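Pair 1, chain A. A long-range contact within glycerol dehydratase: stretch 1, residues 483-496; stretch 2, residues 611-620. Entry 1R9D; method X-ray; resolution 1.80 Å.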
# COMPACT_ATOMS: atom_id res chain seq x y z
N SER A 483 32.34 13.71 38.14
CA SER A 483 33.28 12.95 37.33
C SER A 483 32.98 13.05 35.84
O SER A 483 31.85 13.30 35.43
CB SER A 483 33.24 11.47 37.73
OG SER A 483 32.03 10.88 37.31
N PHE A 484 34.02 12.85 35.03
CA PHE A 484 33.87 12.91 33.58
C PHE A 484 33.02 11.72 33.12
O PHE A 484 32.37 11.79 32.08
CB PHE A 484 35.25 12.87 32.92
CG PHE A 484 35.20 13.01 31.43
CD1 PHE A 484 34.69 14.16 30.84
CD2 PHE A 484 35.68 12.00 30.61
CE1 PHE A 484 34.64 14.30 29.45
CE2 PHE A 484 35.64 12.12 29.22
CZ PHE A 484 35.12 13.28 28.64
N ASP A 485 33.03 10.65 33.90
CA ASP A 485 32.26 9.46 33.57
C ASP A 485 30.77 9.79 33.56
O ASP A 485 30.01 9.27 32.74
CB ASP A 485 32.53 8.35 34.59
CG ASP A 485 34.00 8.01 34.70
OD1 ASP A 485 34.79 8.89 35.13
OD2 ASP A 485 34.37 6.87 34.36
N GLU A 486 30.35 10.64 34.49
CA GLU A 486 28.95 11.05 34.58
C GLU A 486 28.60 11.89 33.37
O GLU A 486 27.46 11.89 32.89
CB GLU A 486 28.69 11.87 35.84
CG GLU A 486 28.89 11.12 37.15
CD GLU A 486 28.62 12.01 38.36
OE1 GLU A 486 29.28 13.07 38.46
OE2 GLU A 486 27.77 11.66 39.20
N PHE A 487 29.59 12.64 32.88
CA PHE A 487 29.39 13.49 31.71
C PHE A 487 29.17 12.63 30.47
O PHE A 487 28.24 12.86 29.71
CB PHE A 487 30.61 14.38 31.50
CG PHE A 487 30.42 15.40 30.42
CD1 PHE A 487 29.71 16.57 30.66
CD2 PHE A 487 30.92 15.17 29.14
CE1 PHE A 487 29.50 17.50 29.65
CE2 PHE A 487 30.71 16.10 28.12
CZ PHE A 487 29.99 17.27 28.37
N MET A 488 30.04 11.65 30.27
CA MET A 488 29.93 10.77 29.12
C MET A 488 28.63 9.97 29.13
O MET A 488 28.10 9.62 28.07
CB MET A 488 31.12 9.81 29.05
CG MET A 488 32.44 10.47 28.66
SD MET A 488 32.33 11.38 27.09
CE MET A 488 32.27 10.02 25.90
N LYS A 489 28.11 9.69 30.32
CA LYS A 489 26.85 8.94 30.43
C LYS A 489 25.69 9.81 29.97
O LYS A 489 24.76 9.33 29.31
CB LYS A 489 26.62 8.48 31.86
CG LYS A 489 27.59 7.41 32.31
CD LYS A 489 27.25 6.85 33.68
CE LYS A 489 28.22 5.75 34.07
NZ LYS A 489 27.95 5.23 35.44
N ALA A 490 25.74 11.09 30.33
CA ALA A 490 24.70 12.03 29.94
C ALA A 490 24.78 12.27 28.43
O ALA A 490 23.76 12.38 27.75
CB ALA A 490 24.87 13.35 30.69
N TYR A 491 26.00 12.36 27.92
CA TYR A 491 26.26 12.56 26.50
C TYR A 491 25.62 11.41 25.72
O TYR A 491 24.93 11.63 24.72
CB TYR A 491 27.78 12.59 26.27
CG TYR A 491 28.24 12.58 24.82
CD1 TYR A 491 28.06 13.69 24.00
CD2 TYR A 491 28.90 11.48 24.29
CE1 TYR A 491 28.54 13.70 22.68
CE2 TYR A 491 29.38 11.47 22.99
CZ TYR A 491 29.20 12.59 22.19
OH TYR A 491 29.69 12.59 20.90
N LYS A 492 25.85 10.19 26.19
CA LYS A 492 25.29 9.01 25.55
C LYS A 492 23.76 9.01 25.59
O LYS A 492 23.11 8.58 24.63
CB LYS A 492 25.84 7.74 26.20
CG LYS A 492 25.30 6.43 25.62
CD LYS A 492 26.14 5.25 26.10
CE LYS A 492 25.56 3.91 25.69
NZ LYS A 492 24.37 3.53 26.50
N ALA A 493 23.19 9.50 26.69
CA ALA A 493 21.74 9.55 26.84
C ALA A 493 21.10 10.54 25.86
O ALA A 493 20.02 10.28 25.32
CB ALA A 493 21.37 9.92 28.27
N GLN A 494 21.76 11.68 25.65
CA GLN A 494 21.24 12.67 24.70
C GLN A 494 21.37 12.10 23.28
O GLN A 494 20.44 12.21 22.48
CB GLN A 494 22.04 13.97 24.78
CG GLN A 494 21.83 14.79 26.06
CD GLN A 494 20.40 15.28 26.24
OE1 GLN A 494 19.72 15.63 25.27
NE2 GLN A 494 19.95 15.32 27.49
N MET A 495 22.51 11.49 22.99
CA MET A 495 22.77 10.90 21.68
C MET A 495 21.70 9.85 21.36
O MET A 495 21.13 9.84 20.27
CB MET A 495 24.15 10.24 21.66
CG MET A 495 24.64 9.80 20.28
SD MET A 495 25.16 11.18 19.24
CE MET A 495 26.79 11.56 19.94
N GLU A 496 21.44 8.98 22.33
CA GLU A 496 20.45 7.92 22.16
C GLU A 496 19.07 8.41 21.77
O GLU A 496 18.43 7.85 20.87
CB GLU A 496 20.36 7.11 23.46
CG GLU A 496 19.25 6.07 23.48
CD GLU A 496 19.21 5.32 24.80
OE1 GLU A 496 19.16 5.98 25.86
OE2 GLU A 496 19.22 4.07 24.77
N ASN A 611 41.94 10.14 21.22
CA ASN A 611 41.10 9.03 21.67
C ASN A 611 39.70 9.46 22.10
O ASN A 611 38.77 8.65 22.11
CB ASN A 611 41.78 8.26 22.81
CG ASN A 611 42.97 7.46 22.32
OD1 ASN A 611 42.96 6.94 21.21
ND2 ASN A 611 43.99 7.34 23.16
N LEU A 612 39.55 10.73 22.46
CA LEU A 612 38.23 11.23 22.85
C LEU A 612 37.44 11.58 21.60
O LEU A 612 36.21 11.53 21.60
CB LEU A 612 38.37 12.44 23.79
CG LEU A 612 38.71 12.03 25.23
CD1 LEU A 612 38.87 13.26 26.10
CD2 LEU A 612 37.60 11.14 25.78
N ALA A 613 38.14 11.94 20.53
CA ALA A 613 37.46 12.23 19.27
C ALA A 613 36.93 10.87 18.81
O ALA A 613 35.79 10.75 18.36
CB ALA A 613 38.45 12.79 18.24
N ARG A 614 37.76 9.84 18.96
CA ARG A 614 37.38 8.48 18.57
C ARG A 614 36.17 8.00 19.36
O ARG A 614 35.17 7.56 18.78
CB ARG A 614 38.55 7.51 18.81
CG ARG A 614 38.19 6.05 18.57
CD ARG A 614 39.32 5.13 19.03
NE ARG A 614 38.92 3.72 19.00
CZ ARG A 614 39.02 2.92 17.94
NH1 ARG A 614 39.51 3.39 16.80
NH2 ARG A 614 38.63 1.66 18.03
N GLU A 615 36.24 8.09 20.68
CA GLU A 615 35.14 7.64 21.52
C GLU A 615 33.88 8.50 21.32
O GLU A 615 32.77 7.98 21.33
CB GLU A 615 35.56 7.65 22.99
CG GLU A 615 34.50 7.14 23.96
CD GLU A 615 33.96 5.76 23.59
OE1 GLU A 615 34.72 4.95 23.01
OE2 GLU A 615 32.78 5.48 23.89
N GLY A 616 34.07 9.80 21.15
CA GLY A 616 32.93 10.68 20.94
C GLY A 616 32.15 10.29 19.69
O GLY A 616 30.91 10.27 19.69
N ALA A 617 32.88 9.98 18.62
CA ALA A 617 32.26 9.59 17.35
C ALA A 617 31.65 8.20 17.47
O ALA A 617 30.61 7.92 16.87
CB ALA A 617 33.29 9.61 16.24
N LEU A 618 32.31 7.32 18.23
CA LEU A 618 31.81 5.96 18.41
C LEU A 618 30.48 5.91 19.13
O LEU A 618 29.68 5.00 18.89
CB LEU A 618 32.84 5.12 19.18
CG LEU A 618 33.92 4.48 18.30
CD1 LEU A 618 35.05 3.91 19.17
CD2 LEU A 618 33.29 3.38 17.45
N VAL A 619 30.22 6.86 20.02
CA VAL A 619 28.94 6.89 20.72
C VAL A 619 27.83 7.07 19.68
O VAL A 619 26.80 6.41 19.74
CB VAL A 619 28.90 8.03 21.75
CG1 VAL A 619 27.50 8.16 22.34
CG2 VAL A 619 29.92 7.76 22.86
N TYR A 620 28.06 7.97 18.73
CA TYR A 620 27.10 8.21 17.66
C TYR A 620 26.97 6.94 16.80
O TYR A 620 25.86 6.46 16.54
CB TYR A 620 27.57 9.36 16.78
CG TYR A 620 26.78 9.50 15.50
CD1 TYR A 620 25.48 10.00 15.51
CD2 TYR A 620 27.33 9.10 14.28
CE1 TYR A 620 24.73 10.10 14.33
CE2 TYR A 620 26.59 9.20 13.09
CZ TYR A 620 25.29 9.70 13.13
OH TYR A 620 24.56 9.81 11.97

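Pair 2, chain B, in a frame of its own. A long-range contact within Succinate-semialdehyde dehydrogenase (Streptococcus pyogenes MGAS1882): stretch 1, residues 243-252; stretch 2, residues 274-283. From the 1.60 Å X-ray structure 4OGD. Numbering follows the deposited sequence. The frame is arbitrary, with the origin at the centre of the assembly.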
# COMPACT_ATOMS: atom_id res chain seq x y z
N ASP B 243 7.39 -10.08 36.23
CA ASP B 243 6.58 -10.12 37.45
C ASP B 243 5.57 -11.26 37.29
O ASP B 243 4.63 -11.15 36.51
CB ASP B 243 5.86 -8.78 37.65
CG ASP B 243 5.06 -8.72 38.95
OD1 ASP B 243 4.41 -9.72 39.32
OD2 ASP B 243 5.07 -7.65 39.60
N TRP B 244 5.77 -12.34 38.04
CA TRP B 244 4.97 -13.55 37.87
C TRP B 244 3.56 -13.45 38.44
O TRP B 244 2.66 -14.19 38.03
CB TRP B 244 5.73 -14.76 38.44
CG TRP B 244 6.78 -15.22 37.49
CD1 TRP B 244 7.96 -14.58 37.20
CD2 TRP B 244 6.73 -16.37 36.65
NE1 TRP B 244 8.65 -15.29 36.25
CE2 TRP B 244 7.92 -16.39 35.89
CE3 TRP B 244 5.80 -17.40 36.46
CZ2 TRP B 244 8.20 -17.40 34.97
CZ3 TRP B 244 6.08 -18.40 35.55
CH2 TRP B 244 7.27 -18.39 34.81
N ASP B 245 3.35 -12.53 39.37
CA ASP B 245 2.01 -12.27 39.89
C ASP B 245 1.17 -11.60 38.81
O ASP B 245 0.03 -11.98 38.55
CB ASP B 245 2.08 -11.36 41.12
CG ASP B 245 2.56 -12.09 42.36
OD1 ASP B 245 2.04 -13.18 42.65
OD2 ASP B 245 3.47 -11.57 43.05
N GLN B 246 1.76 -10.58 38.20
CA GLN B 246 1.10 -9.87 37.11
C GLN B 246 0.94 -10.76 35.89
O GLN B 246 -0.05 -10.67 35.18
CB GLN B 246 1.87 -8.60 36.77
CG GLN B 246 1.77 -7.56 37.87
CD GLN B 246 0.32 -7.31 38.29
OE1 GLN B 246 -0.06 -7.55 39.44
NE2 GLN B 246 -0.49 -6.84 37.35
N LEU B 247 1.91 -11.65 35.68
CA LEU B 247 1.84 -12.62 34.60
C LEU B 247 0.58 -13.48 34.70
O LEU B 247 -0.18 -13.61 33.74
CB LEU B 247 3.08 -13.51 34.62
CG LEU B 247 3.14 -14.62 33.58
CD1 LEU B 247 3.08 -14.03 32.18
CD2 LEU B 247 4.40 -15.44 33.76
N GLU B 248 0.36 -14.07 35.87
CA GLU B 248 -0.77 -14.96 36.05
C GLU B 248 -2.10 -14.28 35.71
O GLU B 248 -3.00 -14.89 35.13
CB GLU B 248 -0.81 -15.50 37.49
CG GLU B 248 -2.02 -16.39 37.78
CD GLU B 248 -1.89 -17.15 39.09
OE1 GLU B 248 -0.86 -16.99 39.78
OE2 GLU B 248 -2.82 -17.91 39.42
N LYS B 249 -2.20 -13.00 36.04
CA LYS B 249 -3.45 -12.28 35.88
C LYS B 249 -3.85 -12.03 34.43
O LYS B 249 -5.02 -11.77 34.15
CB LYS B 249 -3.39 -10.97 36.67
CG LYS B 249 -3.28 -11.23 38.17
CD LYS B 249 -3.16 -9.96 38.99
CE LYS B 249 -3.30 -10.31 40.47
NZ LYS B 249 -3.22 -9.11 41.35
N VAL B 250 -2.89 -12.11 33.50
CA VAL B 250 -3.21 -11.84 32.10
C VAL B 250 -3.29 -13.09 31.23
O VAL B 250 -3.72 -13.02 30.08
CB VAL B 250 -2.23 -10.83 31.46
CG1 VAL B 250 -2.02 -9.62 32.36
CG2 VAL B 250 -0.90 -11.50 31.12
N LEU B 251 -2.89 -14.24 31.77
CA LEU B 251 -2.74 -15.43 30.93
C LEU B 251 -4.04 -15.94 30.29
O LEU B 251 -4.04 -16.31 29.12
CB LEU B 251 -2.02 -16.57 31.67
CG LEU B 251 -0.52 -16.43 31.91
CD1 LEU B 251 -0.02 -17.65 32.67
CD2 LEU B 251 0.27 -16.28 30.61
N TYR B 252 -5.13 -15.98 31.06
CA TYR B 252 -6.39 -16.51 30.53
C TYR B 252 -6.83 -15.68 29.33
O TYR B 252 -7.10 -16.22 28.26
CB TYR B 252 -7.48 -16.52 31.61
CG TYR B 252 -8.67 -17.37 31.22
CD1 TYR B 252 -8.77 -18.68 31.68
CD2 TYR B 252 -9.66 -16.88 30.39
CE1 TYR B 252 -9.85 -19.48 31.32
CE2 TYR B 252 -10.74 -17.67 30.01
CZ TYR B 252 -10.83 -18.96 30.49
OH TYR B 252 -11.90 -19.74 30.12
N LYS B 274 15.06 -21.95 33.04
CA LYS B 274 14.91 -21.80 34.49
C LYS B 274 13.44 -21.74 34.90
O LYS B 274 13.06 -22.25 35.97
CB LYS B 274 15.62 -20.51 34.91
CG LYS B 274 15.52 -20.15 36.38
CD LYS B 274 16.30 -18.88 36.67
CE LYS B 274 16.42 -18.63 38.17
NZ LYS B 274 17.68 -17.91 38.48
N ASP B 275 12.62 -21.14 34.05
CA ASP B 275 11.23 -20.85 34.37
C ASP B 275 10.26 -21.84 33.74
O ASP B 275 9.04 -21.73 33.92
CB ASP B 275 10.86 -19.45 33.88
CG ASP B 275 11.66 -18.36 34.56
OD1 ASP B 275 11.93 -18.46 35.78
OD2 ASP B 275 12.03 -17.39 33.87
N TYR B 276 10.78 -22.80 32.99
CA TYR B 276 9.94 -23.65 32.15
C TYR B 276 8.93 -24.51 32.92
O TYR B 276 7.74 -24.49 32.62
CB TYR B 276 10.80 -24.51 31.23
CG TYR B 276 10.03 -25.51 30.41
CD1 TYR B 276 9.37 -25.12 29.25
CD2 TYR B 276 9.97 -26.84 30.79
CE1 TYR B 276 8.67 -26.04 28.49
CE2 TYR B 276 9.28 -27.76 30.04
CZ TYR B 276 8.63 -27.36 28.90
OH TYR B 276 7.93 -28.28 28.15
N ASP B 277 9.40 -25.26 33.91
CA ASP B 277 8.49 -26.09 34.69
C ASP B 277 7.45 -25.25 35.42
O ASP B 277 6.27 -25.60 35.47
CB ASP B 277 9.26 -26.96 35.69
CG ASP B 277 9.95 -28.14 35.04
OD1 ASP B 277 9.64 -28.45 33.87
OD2 ASP B 277 10.79 -28.77 35.71
N ARG B 278 7.89 -24.12 35.96
CA ARG B 278 7.01 -23.19 36.66
C ARG B 278 5.93 -22.65 35.73
O ARG B 278 4.76 -22.58 36.11
CB ARG B 278 7.83 -22.04 37.25
CG ARG B 278 7.03 -21.05 38.06
CD ARG B 278 7.89 -19.88 38.46
NE ARG B 278 7.17 -18.95 39.31
CZ ARG B 278 7.69 -17.83 39.79
NH1 ARG B 278 8.94 -17.51 39.50
NH2 ARG B 278 6.96 -17.04 40.55
N PHE B 279 6.30 -22.30 34.50
CA PHE B 279 5.30 -21.82 33.56
C PHE B 279 4.34 -22.91 33.08
O PHE B 279 3.15 -22.65 32.88
CB PHE B 279 5.94 -21.10 32.37
CG PHE B 279 4.93 -20.41 31.50
CD1 PHE B 279 4.35 -19.22 31.92
CD2 PHE B 279 4.54 -20.97 30.30
CE1 PHE B 279 3.40 -18.59 31.14
CE2 PHE B 279 3.59 -20.34 29.51
CZ PHE B 279 3.02 -19.15 29.93
N LYS B 280 4.84 -24.12 32.88
CA LYS B 280 3.97 -25.24 32.50
C LYS B 280 2.88 -25.38 33.54
O LYS B 280 1.70 -25.50 33.21
CB LYS B 280 4.74 -26.56 32.40
CG LYS B 280 5.56 -26.74 31.13
CD LYS B 280 5.80 -28.22 30.84
CE LYS B 280 6.31 -28.96 32.07
NZ LYS B 280 6.76 -30.34 31.74
N GLU B 281 3.29 -25.35 34.80
CA GLU B 281 2.33 -25.48 35.89
C GLU B 281 1.36 -24.31 35.99
O GLU B 281 0.16 -24.49 36.25
CB GLU B 281 3.06 -25.68 37.21
CG GLU B 281 3.47 -27.12 37.42
CD GLU B 281 2.33 -28.07 37.11
OE1 GLU B 281 2.52 -28.95 36.23
OE2 GLU B 281 1.25 -27.93 37.72
N LEU B 282 1.87 -23.10 35.78
CA LEU B 282 1.04 -21.91 35.84
C LEU B 282 0.00 -21.88 34.72
O LEU B 282 -1.18 -21.62 34.97
CB LEU B 282 1.89 -20.64 35.80
CG LEU B 282 1.11 -19.33 35.88
CD1 LEU B 282 0.34 -19.27 37.18
CD2 LEU B 282 2.05 -18.15 35.76
N LEU B 283 0.43 -22.15 33.49
CA LEU B 283 -0.49 -22.12 32.36
C LEU B 283 -1.54 -23.24 32.49
O LEU B 283 -2.72 -23.05 32.15
CB LEU B 283 0.26 -22.23 31.03
CG LEU B 283 -0.58 -21.93 29.78
CD1 LEU B 283 -0.97 -20.46 29.74
CD2 LEU B 283 0.16 -22.31 28.50
O HOH W 1 11.36 -14.80 34.84

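The sharpest difference lies where Gly616(A) of pair 1 matches Phe279(B) of pair 2. In pair 1 the position has no side chain, and a tyrosine from the facing helix reaches the backbone: Tyr491(A) OH donates a hydrogen bond to Gly616(A) O at 2.9 Å. In pair 2 the bulk is on the other helix. Phe279(B) fills the space with its ring, and the counterpart of the tyrosine is the shorter Leu247(B), whose CD2 lies 4.2 Å from Phe279(B) CD1, at the ring edge. No direct hydrogen bond crosses between the stretches of pair 2.

The frame around this exchange is the same. In each pair two helices run in roughly the same direction, crossing at -35° in pair 1 and -41° in pair 2, with axes 10.2 and 11.1 Å apart at closest approach. Fourteen central residues superpose with an RMSD of 0.5 Å.

The best conserved solution is a branched aliphatic residue pointing toward the opposite helix. Val619(A) and Leu282(B) match, their side-chain centres only 0.5 Å apart. Val619(A) CB packs 3.7 Å from Tyr491(A) CE2, and its CG1 lies 3.9 Å from Met495(A) CG. Leu282(B), one carbon longer, is a knob in a hole formed by Trp244(B), Leu247(B), Glu248(B) and Leu251(B); its CD2 is 3.8 Å from Leu251(B) CD1. Such compact, apolar side chains fill a hollow without leaving a polar group unpaired.

Met488(A) matches Trp244(B), and both point toward the other helix. The flexible methionine folds with chi1, chi2 and chi3 all m and sets its CE 4.1 Å from Glu615(A) CG. The broad indole instead offers a face to Arg278(B), the counterpart of Glu615(A): the guanidinium of Arg278(B) lies flat on Trp244(B), centres 3.8 Å apart and planes at 10°, so the cation meets the π electrons while Arg278(B) CD makes a CH-π contact with the six-membered ring. The indole also has a polar edge, and a water accepts from Trp244(B) NE1 at 3.1 Å while donating to Asp275(B) OD2 at 2.8 Å. Leu612(A), which matches Asp275(B), packs its CD2 4.1 Å from Phe484(A) CE2, a residue without a counterpart in pair 2.

Farther along, Met495(A) matches Leu251(B), and Tyr620(A) matches Leu283(B). Methionine brings a polarizable sulfur to the tyrosine's edge: Met495(A) SD lies 5.2 Å from the centroid of the Tyr620(A) ring and 3.9 Å from Tyr620(A) CB. The leucines meet through methyl groups, Leu251(B) CD1 lying 4.2 Å from Leu283(B) CD1.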